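Side-chain contacts in acetyl-CoA C-acetyltransferase (Syntrophomonas wolfei subsp. wolfei, PDB 7N7Z), which probably catalyses the reversible condensation of two acetyl-CoA molecules into acetoacetyl-CoA and free coenzyme A: residues A190-A193 against V194-I198; S27-A30 against N31-A34; S370-Y373 against E374-L378. All coordinates share one frame; numbering follows the deposited sequence.

Interaction 1: residues A190-A193 against V194-I198; sequences AVKA and VDEGI
One face of the Glu196 carboxylate is met by Lys192 CG and by the Lys192 carbonyl oxygen, and Lys192 CE lies nearer the edge. Lys192 CG approaches Glu196 OE2 to 3.4 Å, and the two side chains cross at a slant. Their charges do not meet, since Lys192 NZ stays 5.1 Å from Glu196 OE1. The second carboxylate, that of Asp195, runs alongside Val191. The carbonyl oxygen of Val191 lies over one of its faces, and Val191 CG1 is 3.3 Å from Asp195 OD2. With CG anti to its carbonyl carbon (chi1 -57°), the Asp195 side chain folds back over the preceding turn. Asp195 OD1 forms a salt bridge with Arg225, which holds the group from outside. In the backbone, Asp195 N gives an almost straight bond to Val191 O (178°). The helix then stops. Gly197 takes up a positive phi (80°), and its N bonds to Val194 O at 3.1 Å. Ile198 N reaches back to Ala193 O at 3.0 Å, in the carbonyl plane. Ile198 CB closes on Ala193 CB at 3.9 Å. This apolar pair, together with the glycine and the two backward bonds, is the signature of a Schellman motif, which here ends helix 176-196.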
loop_
_atom_site.group_PDB
_atom_site.type_symbol
_atom_site.label_atom_id
_atom_site.label_comp_id
_atom_site.label_asym_id
_atom_site.label_seq_id
_atom_site.Cartn_x
_atom_site.Cartn_y
_atom_site.Cartn_z
ATOM N N ALA B 190 -37.303 -3.263 -14.446
ATOM C CA ALA B 190 -36.752 -3.535 -13.123
ATOM C C ALA B 190 -37.488 -2.737 -12.056
ATOM O O ALA B 190 -37.913 -3.289 -11.033
ATOM C CB ALA B 190 -35.257 -3.216 -13.104
ATOM N N VAL B 191 -37.651 -1.430 -12.277
ATOM C CA VAL B 191 -38.417 -0.605 -11.344
ATOM C C VAL B 191 -39.795 -1.214 -11.121
ATOM O O VAL B 191 -40.248 -1.379 -9.982
ATOM C CB VAL B 191 -38.521 0.839 -11.868
ATOM C CG1 VAL B 191 -39.596 1.609 -11.110
ATOM C CG2 VAL B 191 -37.181 1.543 -11.756
ATOM N N LYS B 192 -40.478 -1.561 -12.213
ATOM C CA LYS B 192 -41.816 -2.135 -12.121
ATOM C C LYS B 192 -41.835 -3.343 -11.190
ATOM O O LYS B 192 -42.584 -3.380 -10.206
ATOM C CB LYS B 192 -42.302 -2.524 -13.520
ATOM C CG LYS B 192 -43.769 -2.912 -13.598
ATOM C CD LYS B 192 -44.245 -2.958 -15.047
ATOM C CE LYS B 192 -45.429 -3.902 -15.235
ATOM N NZ LYS B 192 -45.292 -4.735 -16.467
ATOM N N ALA B 193 -41.003 -4.343 -11.485
ATOM C CA ALA B 193 -41.029 -5.583 -10.717
ATOM C C ALA B 193 -40.575 -5.376 -9.278
ATOM O O ALA B 193 -41.081 -6.046 -8.370
ATOM C CB ALA B 193 -40.152 -6.633 -11.393
ATOM N N VAL B 194 -39.621 -4.474 -9.049
ATOM C CA VAL B 194 -39.140 -4.235 -7.691
ATOM C C VAL B 194 -40.272 -3.712 -6.816
ATOM O O VAL B 194 -40.575 -4.273 -5.756
ATOM C CB VAL B 194 -37.946 -3.264 -7.707
ATOM C CG1 VAL B 194 -37.731 -2.654 -6.329
ATOM C CG2 VAL B 194 -36.690 -3.974 -8.181
ATOM N N ASP B 195 -40.918 -2.630 -7.252
ATOM C CA ASP B 195 -41.952 -2.011 -6.431
ATOM C C ASP B 195 -43.172 -2.911 -6.289
ATOM O O ASP B 195 -43.851 -2.872 -5.257
ATOM C CB ASP B 195 -42.351 -0.662 -7.026
ATOM C CG ASP B 195 -41.174 0.282 -7.170
ATOM O OD1 ASP B 195 -40.360 0.369 -6.226
ATOM O OD2 ASP B 195 -41.061 0.936 -8.229
ATOM N N GLU B 196 -43.468 -3.725 -7.302
ATOM C CA GLU B 196 -44.620 -4.615 -7.246
ATOM C C GLU B 196 -44.352 -5.883 -6.446
ATOM O O GLU B 196 -45.286 -6.661 -6.222
ATOM C CB GLU B 196 -45.062 -4.987 -8.664
ATOM C CG GLU B 196 -45.614 -3.811 -9.460
ATOM C CD GLU B 196 -45.880 -4.158 -10.913
ATOM O OE1 GLU B 196 -45.461 -5.250 -11.353
ATOM O OE2 GLU B 196 -46.515 -3.340 -11.612
ATOM N N GLY B 197 -43.113 -6.111 -6.012
ATOM C CA GLY B 197 -42.805 -7.263 -5.191
ATOM C C GLY B 197 -42.638 -8.560 -5.946
ATOM O O GLY B 197 -42.792 -9.631 -5.351
ATOM N N ILE B 198 -42.319 -8.502 -7.239
ATOM C CA ILE B 198 -42.169 -9.730 -8.014
ATOM C C ILE B 198 -40.967 -10.534 -7.534
ATOM O O ILE B 198 -40.941 -11.763 -7.672
ATOM C CB ILE B 198 -42.071 -9.395 -9.516
ATOM C CG1 ILE B 198 -43.429 -8.890 -10.020
ATOM C CG2 ILE B 198 -41.584 -10.612 -10.307
ATOM C CD1 ILE B 198 -43.547 -8.772 -11.528
#

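Interaction 2: residues S27-A30 against N31-A34; sequences SVRA and NDLA
Leu33 meets Val28 across the start of helix 30-45. Its CB lies 3.7 Å from Ala30 O, one turn back. Its CG is the main point of touch, 3.6 Å from Val28 CG1. From there the two methyls part: CD1 comes to 3.8 Å from Val28 O, and CD2 packs on Val28 CG1 at 3.9 Å. Val28 places that methyl by setting CG1 opposite its own backbone N (chi1 -166°), and the two side chains cross at about a right angle. The same Val28 CG1 also touches Asp32 CB.

Arg29 is the N-cap residue, Val28 is the residue just before the cap and Leu33 the fourth after it. Their apolar contact, Val28 with Leu33, is a hydrophobic staple. In the backbone, Leu33 N bonds to Arg29 O at 3.2 Å, and Asp32 N adds a weak bond to the same oxygen. Ala34 N follows with a bond to Ala30 O at 2.9 Å.

Asn31 faces another way and gives its ND2 to Asn65 O. Around the helix start, strand 206-208 covers the staple, with Val206 against both Val28 and Leu33. Ala30 rests on Val119 and Ser121 of strand 113-121. Asn31 and Ala34 pack on Ile73 of helix 69-76.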
loop_
_atom_site.group_PDB
_atom_site.type_symbol
_atom_site.label_atom_id
_atom_site.label_comp_id
_atom_site.label_asym_id
_atom_site.label_seq_id
_atom_site.Cartn_x
_atom_site.Cartn_y
_atom_site.Cartn_z
ATOM N N SER B 27 -21.346 -2.961 3.596
ATOM C CA SER B 27 -20.825 -3.378 4.890
ATOM C C SER B 27 -20.830 -4.889 5.076
ATOM O O SER B 27 -20.344 -5.370 6.105
ATOM C CB SER B 27 -21.643 -2.734 6.013
ATOM O OG SER B 27 -23.029 -2.803 5.727
ATOM N N VAL B 28 -21.362 -5.644 4.120
ATOM C CA VAL B 28 -21.519 -7.089 4.239
ATOM C C VAL B 28 -20.514 -7.749 3.305
ATOM O O VAL B 28 -20.634 -7.653 2.076
ATOM C CB VAL B 28 -22.953 -7.533 3.917
ATOM C CG1 VAL B 28 -23.181 -8.970 4.369
ATOM C CG2 VAL B 28 -23.955 -6.596 4.575
ATOM N N ARG B 29 -19.525 -8.426 3.881
ATOM C CA ARG B 29 -18.518 -9.100 3.078
ATOM C C ARG B 29 -19.134 -10.278 2.327
ATOM O O ARG B 29 -20.215 -10.772 2.660
ATOM C CB ARG B 29 -17.360 -9.572 3.958
ATOM C CG ARG B 29 -16.686 -8.453 4.747
ATOM C CD ARG B 29 -15.832 -7.561 3.854
ATOM N NE ARG B 29 -14.771 -8.303 3.182
ATOM C CZ ARG B 29 -13.643 -8.692 3.764
ATOM N NH1 ARG B 29 -13.394 -8.429 5.036
ATOM N NH2 ARG B 29 -12.743 -9.360 3.049
ATOM N N ALA B 30 -18.414 -10.732 1.298
ATOM C CA ALA B 30 -18.962 -11.735 0.390
ATOM C C ALA B 30 -19.385 -12.998 1.132
ATOM O O ALA B 30 -20.437 -13.576 0.834
ATOM C CB ALA B 30 -17.935 -12.072 -0.694
ATOM N N ASN B 31 -18.582 -13.443 2.101
ATOM C CA ASN B 31 -18.881 -14.700 2.780
ATOM C C ASN B 31 -20.159 -14.614 3.603
ATOM O O ASN B 31 -20.893 -15.603 3.710
ATOM C CB ASN B 31 -17.707 -15.106 3.672
ATOM C CG ASN B 31 -16.460 -15.425 2.878
ATOM O OD1 ASN B 31 -16.501 -15.526 1.651
ATOM N ND2 ASN B 31 -15.339 -15.586 3.573
ATOM N N ASP B 32 -20.445 -13.452 4.192
ATOM C CA ASP B 32 -21.642 -13.321 5.014
ATOM C C ASP B 32 -22.900 -13.178 4.166
ATOM O O ASP B 32 -23.984 -13.583 4.603
ATOM C CB ASP B 32 -21.486 -12.137 5.966
ATOM C CG ASP B 32 -20.194 -12.202 6.763
ATOM O OD1 ASP B 32 -19.934 -13.255 7.386
ATOM O OD2 ASP B 32 -19.438 -11.209 6.765
ATOM N N LEU B 33 -22.782 -12.613 2.963
ATOM C CA LEU B 33 -23.893 -12.670 2.018
ATOM C C LEU B 33 -24.127 -14.099 1.545
ATOM O O LEU B 33 -25.275 -14.542 1.426
ATOM C CB LEU B 33 -23.622 -11.761 0.819
ATOM C CG LEU B 33 -23.764 -10.252 1.020
ATOM C CD1 LEU B 33 -23.063 -9.512 -0.110
ATOM C CD2 LEU B 33 -25.224 -9.840 1.103
ATOM N N ALA B 34 -23.045 -14.830 1.265
ATOM C CA ALA B 34 -23.175 -16.220 0.846
ATOM C C ALA B 34 -23.862 -17.056 1.918
ATOM O O ALA B 34 -24.684 -17.926 1.606
ATOM C CB ALA B 34 -21.797 -16.798 0.521
#

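Interaction 3: residues S370-Y373 against E374-L378; sequences SMYY and ELERL
The last turns of helix 360-378, in the thiolase C-terminal domain, carry this contact between Tyr372, Glu376 and their neighbours. Its backbone is regular alpha-helix: Glu376 N bonds to Tyr372 O at 2.8 Å, and Leu375 N to Met371 O at 3.0 Å. Tyr372 sets its ring carbon anti to the backbone N (chi1 160°), and its OH comes to 4.0 Å from Glu376 CG. The ring and carboxylate planes are 27° apart. Glu376 OE1 forms a salt bridge with Arg201. Tyr372 CD2 sits 3.5 Å above one face of the Tyr373 ring, toward its rim. Leu375 CG lies 3.4 Å from Met371 O. Glu374 turns the other way and forms a salt bridge with Arg377, gripped side-on by NE and NH2, while its OE2 accepts from His349 ND1. Were an alanine here, the carboxylate would be gone, and the Arg377 guanidinium would probably be freer to turn and His349 ND1 left without this acceptor. Leu378 CD2 lies over one face of that guanidinium, toward its rim. Arg377 NE meets Glu374 OE1 at 3.3 Å from above the carboxylate plane, whereas Arg377 NH2 reaches Glu374 OE2 at 2.6 Å on the syn side but tilted out of that plane.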
loop_
_atom_site.group_PDB
_atom_site.type_symbol
_atom_site.label_atom_id
_atom_site.label_comp_id
_atom_site.label_asym_id
_atom_site.label_seq_id
_atom_site.Cartn_x
_atom_site.Cartn_y
_atom_site.Cartn_z
ATOM N N SER B 370 -33.834 -16.442 -10.714
ATOM C CA SER B 370 -34.913 -15.590 -11.206
ATOM C C SER B 370 -35.704 -16.286 -12.304
ATOM O O SER B 370 -36.932 -16.152 -12.370
ATOM C CB SER B 370 -34.342 -14.266 -11.709
ATOM O OG SER B 370 -33.809 -13.508 -10.639
ATOM N N MET B 371 -35.022 -17.035 -13.173
ATOM C CA MET B 371 -35.718 -17.781 -14.214
ATOM C C MET B 371 -36.793 -18.677 -13.610
ATOM O O MET B 371 -37.960 -18.625 -14.013
ATOM C CB MET B 371 -34.718 -18.611 -15.021
ATOM C CG MET B 371 -35.345 -19.450 -16.133
ATOM S SD MET B 371 -34.295 -20.827 -16.634
ATOM C CE MET B 371 -34.532 -21.928 -15.246
ATOM N N TYR B 372 -36.415 -19.508 -12.636
ATOM C CA TYR B 372 -37.378 -20.428 -12.040
ATOM C C TYR B 372 -38.583 -19.680 -11.483
ATOM O O TYR B 372 -39.732 -19.991 -11.815
ATOM C CB TYR B 372 -36.726 -21.249 -10.929
ATOM C CG TYR B 372 -37.754 -21.828 -9.981
ATOM C CD1 TYR B 372 -38.486 -22.955 -10.329
ATOM C CD2 TYR B 372 -38.012 -21.232 -8.752
ATOM C CE1 TYR B 372 -39.435 -23.481 -9.477
ATOM C CE2 TYR B 372 -38.963 -21.751 -7.893
ATOM C CZ TYR B 372 -39.671 -22.876 -8.261
ATOM O OH TYR B 372 -40.619 -23.397 -7.410
ATOM N N TYR B 373 -38.340 -18.696 -10.617
ATOM C CA TYR B 373 -39.443 -18.026 -9.939
ATOM C C TYR B 373 -40.345 -17.276 -10.909
ATOM O O TYR B 373 -41.519 -17.051 -10.593
ATOM C CB TYR B 373 -38.894 -17.082 -8.871
ATOM C CG TYR B 373 -38.617 -17.781 -7.560
ATOM C CD1 TYR B 373 -39.646 -18.066 -6.673
ATOM C CD2 TYR B 373 -37.330 -18.172 -7.216
ATOM C CE1 TYR B 373 -39.401 -18.710 -5.478
ATOM C CE2 TYR B 373 -37.073 -18.815 -6.021
ATOM C CZ TYR B 373 -38.113 -19.084 -5.157
ATOM O OH TYR B 373 -37.864 -19.725 -3.966
ATOM N N GLU B 374 -39.833 -16.890 -12.079
ATOM C CA GLU B 374 -40.709 -16.342 -13.108
ATOM C C GLU B 374 -41.540 -17.445 -13.754
ATOM O O GLU B 374 -42.722 -17.244 -14.054
ATOM C CB GLU B 374 -39.891 -15.596 -14.161
ATOM C CG GLU B 374 -40.737 -14.847 -15.183
ATOM C CD GLU B 374 -41.455 -13.645 -14.592
ATOM O OE1 GLU B 374 -41.284 -13.376 -13.383
ATOM O OE2 GLU B 374 -42.192 -12.966 -15.340
ATOM N N LEU B 375 -40.939 -18.617 -13.974
ATOM C CA LEU B 375 -41.721 -19.768 -14.415
ATOM C C LEU B 375 -42.849 -20.056 -13.432
ATOM O O LEU B 375 -44.000 -20.272 -13.830
ATOM C CB LEU B 375 -40.822 -20.997 -14.562
ATOM C CG LEU B 375 -39.732 -20.996 -15.636
ATOM C CD1 LEU B 375 -39.018 -22.342 -15.635
ATOM C CD2 LEU B 375 -40.303 -20.692 -17.009
ATOM N N GLU B 376 -42.531 -20.050 -12.136
ATOM C CA GLU B 376 -43.531 -20.366 -11.122
ATOM C C GLU B 376 -44.634 -19.314 -11.082
ATOM O O GLU B 376 -45.808 -19.649 -10.886
ATOM C CB GLU B 376 -42.859 -20.492 -9.754
ATOM C CG GLU B 376 -43.711 -21.192 -8.702
ATOM C CD GLU B 376 -44.456 -20.224 -7.796
ATOM O OE1 GLU B 376 -43.983 -19.083 -7.611
ATOM O OE2 GLU B 376 -45.522 -20.609 -7.269
ATOM N N ARG B 377 -44.280 -18.039 -11.262
ATOM C CA ARG B 377 -45.291 -16.988 -11.211
ATOM C C ARG B 377 -46.223 -17.046 -12.413
ATOM O O ARG B 377 -47.398 -16.675 -12.303
ATOM C CB ARG B 377 -44.623 -15.614 -11.129
ATOM C CG ARG B 377 -45.606 -14.448 -11.057
ATOM C CD ARG B 377 -44.894 -13.102 -11.129
ATOM N NE ARG B 377 -44.372 -12.818 -12.462
ATOM C CZ ARG B 377 -44.981 -12.067 -13.371
ATOM N NH1 ARG B 377 -46.165 -11.522 -13.141
ATOM N NH2 ARG B 377 -44.388 -11.859 -14.543
ATOM N N LEU B 378 -45.727 -17.504 -13.561
ATOM C CA LEU B 378 -46.515 -17.572 -14.782
ATOM C C LEU B 378 -47.047 -18.969 -15.072
ATOM O O LEU B 378 -47.691 -19.168 -16.106
ATOM C CB LEU B 378 -45.680 -17.084 -15.971
ATOM C CG LEU B 378 -45.045 -15.702 -15.803
ATOM C CD1 LEU B 378 -44.294 -15.296 -17.062
ATOM C CD2 LEU B 378 -46.100 -14.665 -15.445
#

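How the interactions relate
Interactions 1 and 3 touch, with centres 14 Å apart. Ile198 CD1, just past the end of helix 176-196, packs 4.0 Å from Arg377 CZ, and Ile198 CG2 lies 4.1 Å from Glu374 OE1. Arg201 bonds to both sides, through Ile198 O and Glu376 OE1. This joins the N-terminal and C-terminal family regions. Interaction 2 stands apart: its nearest atoms are about 16 Å from interaction 1 and about 14 Å from interaction 3. Interaction 3 is nearest the predicted active site, the side chains of Ser370 and His358 being about 12 Å apart. Interactions 1 and 2 lie away from the annotated sites, one ending a helix and the other starting one.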